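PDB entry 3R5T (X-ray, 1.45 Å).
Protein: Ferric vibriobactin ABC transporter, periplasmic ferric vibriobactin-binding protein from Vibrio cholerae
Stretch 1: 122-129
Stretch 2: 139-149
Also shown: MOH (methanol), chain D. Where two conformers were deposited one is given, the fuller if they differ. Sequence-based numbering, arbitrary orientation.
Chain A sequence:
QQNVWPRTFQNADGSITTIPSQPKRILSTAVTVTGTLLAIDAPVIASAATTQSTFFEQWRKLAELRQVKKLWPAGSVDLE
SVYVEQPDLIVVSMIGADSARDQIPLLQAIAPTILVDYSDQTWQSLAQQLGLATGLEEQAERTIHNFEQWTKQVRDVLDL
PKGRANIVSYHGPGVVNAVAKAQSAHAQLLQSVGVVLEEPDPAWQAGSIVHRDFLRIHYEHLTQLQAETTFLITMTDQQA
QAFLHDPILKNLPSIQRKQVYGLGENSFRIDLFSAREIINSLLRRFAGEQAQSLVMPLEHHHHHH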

# COMPACT_ATOMS: atom_id res chain seq x y z
N THR A 122 0.15 -6.64 -5.26
CA THR A 122 0.86 -6.71 -4.00
C THR A 122 2.01 -5.70 -4.01
O THR A 122 2.42 -5.24 -5.07
CB THR A 122 1.46 -8.09 -3.79
OG1 THR A 122 2.32 -8.39 -4.90
CG2 THR A 122 0.38 -9.15 -3.74
N TRP A 123 2.56 -5.38 -2.85
CA TRP A 123 3.76 -4.56 -2.86
C TRP A 123 4.89 -5.29 -3.60
O TRP A 123 5.70 -4.65 -4.28
CB TRP A 123 4.18 -4.08 -1.45
CG TRP A 123 4.82 -5.11 -0.57
CD1 TRP A 123 4.22 -5.81 0.45
CD2 TRP A 123 6.18 -5.54 -0.61
NE1 TRP A 123 5.14 -6.64 1.05
CE2 TRP A 123 6.34 -6.51 0.41
CE3 TRP A 123 7.28 -5.22 -1.43
CZ2 TRP A 123 7.57 -7.13 0.65
CZ3 TRP A 123 8.49 -5.84 -1.19
CH2 TRP A 123 8.63 -6.80 -0.17
N GLN A 124 4.94 -6.62 -3.49
CA GLN A 124 5.97 -7.38 -4.16
C GLN A 124 5.89 -7.23 -5.67
O GLN A 124 6.92 -7.07 -6.34
CB GLN A 124 5.87 -8.86 -3.79
CG GLN A 124 6.20 -9.15 -2.32
CD GLN A 124 4.98 -9.23 -1.42
OE1 GLN A 124 4.01 -8.46 -1.53
NE2 GLN A 124 5.03 -10.18 -0.50
N SER A 125 4.68 -7.29 -6.22
CA SER A 125 4.49 -7.14 -7.66
C SER A 125 4.91 -5.75 -8.12
O SER A 125 5.53 -5.57 -9.16
CB SER A 125 3.03 -7.43 -8.01
OG SER A 125 2.79 -7.25 -9.40
N LEU A 126 4.55 -4.74 -7.33
CA LEU A 126 4.97 -3.38 -7.64
C LEU A 126 6.50 -3.29 -7.56
O LEU A 126 7.13 -2.67 -8.42
CB LEU A 126 4.31 -2.42 -6.66
CG LEU A 126 4.65 -0.94 -6.86
CD1 LEU A 126 4.10 -0.45 -8.20
CD2 LEU A 126 4.13 -0.08 -5.70
N ALA A 127 7.10 -3.90 -6.54
CA ALA A 127 8.57 -3.89 -6.43
C ALA A 127 9.23 -4.53 -7.66
O ALA A 127 10.24 -4.05 -8.17
CB ALA A 127 9.01 -4.59 -5.17
N GLN A 128 8.68 -5.65 -8.11
CA GLN A 128 9.19 -6.32 -9.30
C GLN A 128 9.09 -5.42 -10.53
O GLN A 128 10.02 -5.33 -11.34
CB GLN A 128 8.45 -7.63 -9.53
CG GLN A 128 8.70 -8.65 -8.45
CD GLN A 128 8.12 -10.00 -8.81
OE1 GLN A 128 7.15 -10.45 -8.19
NE2 GLN A 128 8.69 -10.64 -9.83
N GLN A 129 7.95 -4.75 -10.66
CA GLN A 129 7.72 -3.88 -11.80
C GLN A 129 8.77 -2.76 -11.78
O GLN A 129 9.37 -2.44 -12.82
CB GLN A 129 6.31 -3.31 -11.72
CG GLN A 129 5.98 -2.39 -12.85
CD GLN A 129 4.51 -2.08 -12.89
OE1 GLN A 129 3.87 -1.91 -11.84
NE2 GLN A 129 3.96 -2.01 -14.09
C MOH D . 0.60 -1.10 -13.84
O MOH D . 1.39 -1.13 -12.65
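Stretch 2 (139-149) QAERTIHNFEQ

Stretch 2 is helical throughout, part of a longer helix that extends beyond it at both ends. It packs on the helix of stretch 1, residues 123-129, in a nearly antiparallel direction. The N-to-C directions make an angle of 166°, and the axes approach to 9.2 Å. The register is set by two close pairs: the CA atoms of Gln124 and Ile144 are 6.0 Å apart, and those of Gln128 and Ala140 are 5.9 Å apart. Thus the start of stretch 2 lies near the end of stretch 1, and the later turns run back toward Trp123.

The apolar packing centres on Ile144. Its side chain, chi1 m and chi2 t, fits as a knob among Trp123, Gln124, Ala127 and Gln128. Ile144 CD1 lies 3.2 Å from Gln128 CG, 3.4 Å from Gln124 O and 4.3 Å from Ala127 CB. Ile144 CG2 is 3.8 Å from Gln124 CG. One turn earlier, Ala140 CB rests 3.8 Å from Ala127 O. The small side chains of Ala127 and Ala140 both point toward the opposing stretch.

The aromatic contact is edge-to-face. Trp123 presents its edge to a face of Phe147, with Trp123 CZ2 3.6 Å from Phe147 CG and the planes at 80°. Thr143 CG2 also lies at the Trp123 edge, 4.0 Å from Trp123 CH2. Trp123 NE1 is buried by the contact and has no partner in the model.

One hydrogen bond crosses the interface. Gln124 NE2 donates to Glu148 OE1 at 2.9 Å, and the angle of 172° makes it nearly straight. The end of the Glu148 side chain comes nearer stretch 1 than its sideways CA-to-CB bond suggests. Gln124 NE2 also lies 3.6 Å from Phe147 CD2.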

# COMPACT_ATOMS: atom_id res chain seq x y z
N GLN A 139 18.06 -6.83 -6.41
CA GLN A 139 17.61 -6.29 -5.14
C GLN A 139 16.16 -6.62 -4.88
O GLN A 139 15.80 -7.01 -3.77
CB GLN A 139 17.77 -4.76 -5.11
CG GLN A 139 19.19 -4.28 -4.93
CD GLN A 139 20.07 -4.51 -6.15
OE1 GLN A 139 21.30 -4.61 -6.04
NE2 GLN A 139 19.45 -4.59 -7.32
N ALA A 140 15.31 -6.43 -5.87
CA ALA A 140 13.89 -6.66 -5.69
C ALA A 140 13.65 -8.14 -5.40
O ALA A 140 12.93 -8.50 -4.47
CB ALA A 140 13.12 -6.24 -6.92
N GLU A 141 14.27 -9.00 -6.20
CA GLU A 141 14.04 -10.43 -6.03
C GLU A 141 14.48 -10.91 -4.65
O GLU A 141 13.80 -11.71 -4.00
CB GLU A 141 14.73 -11.23 -7.16
CG GLU A 141 14.25 -12.71 -7.25
CD GLU A 141 14.53 -13.39 -8.59
OE1 GLU A 141 13.78 -13.14 -9.59
OE2 GLU A 141 15.47 -14.18 -8.65
N ARG A 142 15.63 -10.42 -4.19
CA ARG A 142 16.15 -10.78 -2.87
C ARG A 142 15.20 -10.30 -1.77
O ARG A 142 14.86 -11.04 -0.85
CB ARG A 142 17.53 -10.16 -2.67
CG ARG A 142 18.11 -10.34 -1.28
CD ARG A 142 19.62 -10.14 -1.27
NE ARG A 142 20.03 -8.86 -1.84
CZ ARG A 142 20.62 -8.72 -3.03
NH1 ARG A 142 20.86 -9.79 -3.79
NH2 ARG A 142 20.96 -7.52 -3.46
N THR A 143 14.81 -9.04 -1.87
CA THR A 143 13.89 -8.45 -0.89
C THR A 143 12.57 -9.22 -0.79
O THR A 143 12.08 -9.53 0.31
CB THR A 143 13.62 -6.98 -1.23
OG1 THR A 143 14.86 -6.25 -1.20
CG2 THR A 143 12.65 -6.34 -0.22
N ILE A 144 11.99 -9.52 -1.94
CA ILE A 144 10.74 -10.27 -2.01
C ILE A 144 10.91 -11.68 -1.46
O ILE A 144 10.10 -12.15 -0.66
CB ILE A 144 10.22 -10.32 -3.47
CG1 ILE A 144 9.81 -8.91 -3.91
CG2 ILE A 144 9.06 -11.30 -3.62
CD1 ILE A 144 9.69 -8.81 -5.40
N HIS A 145 11.99 -12.34 -1.86
CA HIS A 145 12.22 -13.70 -1.40
C HIS A 145 12.39 -13.76 0.12
O HIS A 145 11.85 -14.66 0.79
CB HIS A 145 13.44 -14.29 -2.10
CG HIS A 145 13.92 -15.54 -1.46
ND1 HIS A 145 13.35 -16.77 -1.72
CD2 HIS A 145 14.89 -15.76 -0.54
CE1 HIS A 145 13.96 -17.70 -1.00
NE2 HIS A 145 14.90 -17.11 -0.28
N ASN A 146 13.14 -12.81 0.68
CA ASN A 146 13.35 -12.82 2.12
C ASN A 146 12.04 -12.60 2.87
O ASN A 146 11.81 -13.21 3.92
CB ASN A 146 14.35 -11.74 2.54
CG ASN A 146 15.78 -12.07 2.13
OD1 ASN A 146 16.11 -13.21 1.82
ND2 ASN A 146 16.63 -11.05 2.14
N PHE A 147 11.20 -11.72 2.35
CA PHE A 147 9.95 -11.40 3.01
C PHE A 147 9.03 -12.61 2.98
O PHE A 147 8.34 -12.91 3.95
CB PHE A 147 9.28 -10.21 2.33
CG PHE A 147 8.05 -9.73 3.05
CD1 PHE A 147 8.15 -8.87 4.13
CD2 PHE A 147 6.79 -10.14 2.63
CE1 PHE A 147 7.00 -8.44 4.79
CE2 PHE A 147 5.65 -9.70 3.28
CZ PHE A 147 5.76 -8.86 4.35
N GLU A 148 9.05 -13.33 1.86
CA GLU A 148 8.20 -14.50 1.70
C GLU A 148 8.66 -15.66 2.59
O GLU A 148 7.84 -16.41 3.10
CB GLU A 148 8.07 -14.89 0.23
CG GLU A 148 6.72 -14.46 -0.38
CD GLU A 148 6.69 -13.09 -1.08
OE1 GLU A 148 7.19 -12.05 -0.54
OE2 GLU A 148 6.10 -13.04 -2.19
N GLN A 149 9.97 -15.79 2.79
CA GLN A 149 10.49 -16.77 3.74
C GLN A 149 9.96 -16.47 5.14
O GLN A 149 9.61 -17.37 5.91
CB GLN A 149 12.02 -16.75 3.75
CG GLN A 149 12.68 -17.60 2.67
CD GLN A 149 14.14 -17.90 2.98
OE1 GLN A 149 14.77 -17.20 3.78
NE2 GLN A 149 14.68 -18.95 2.36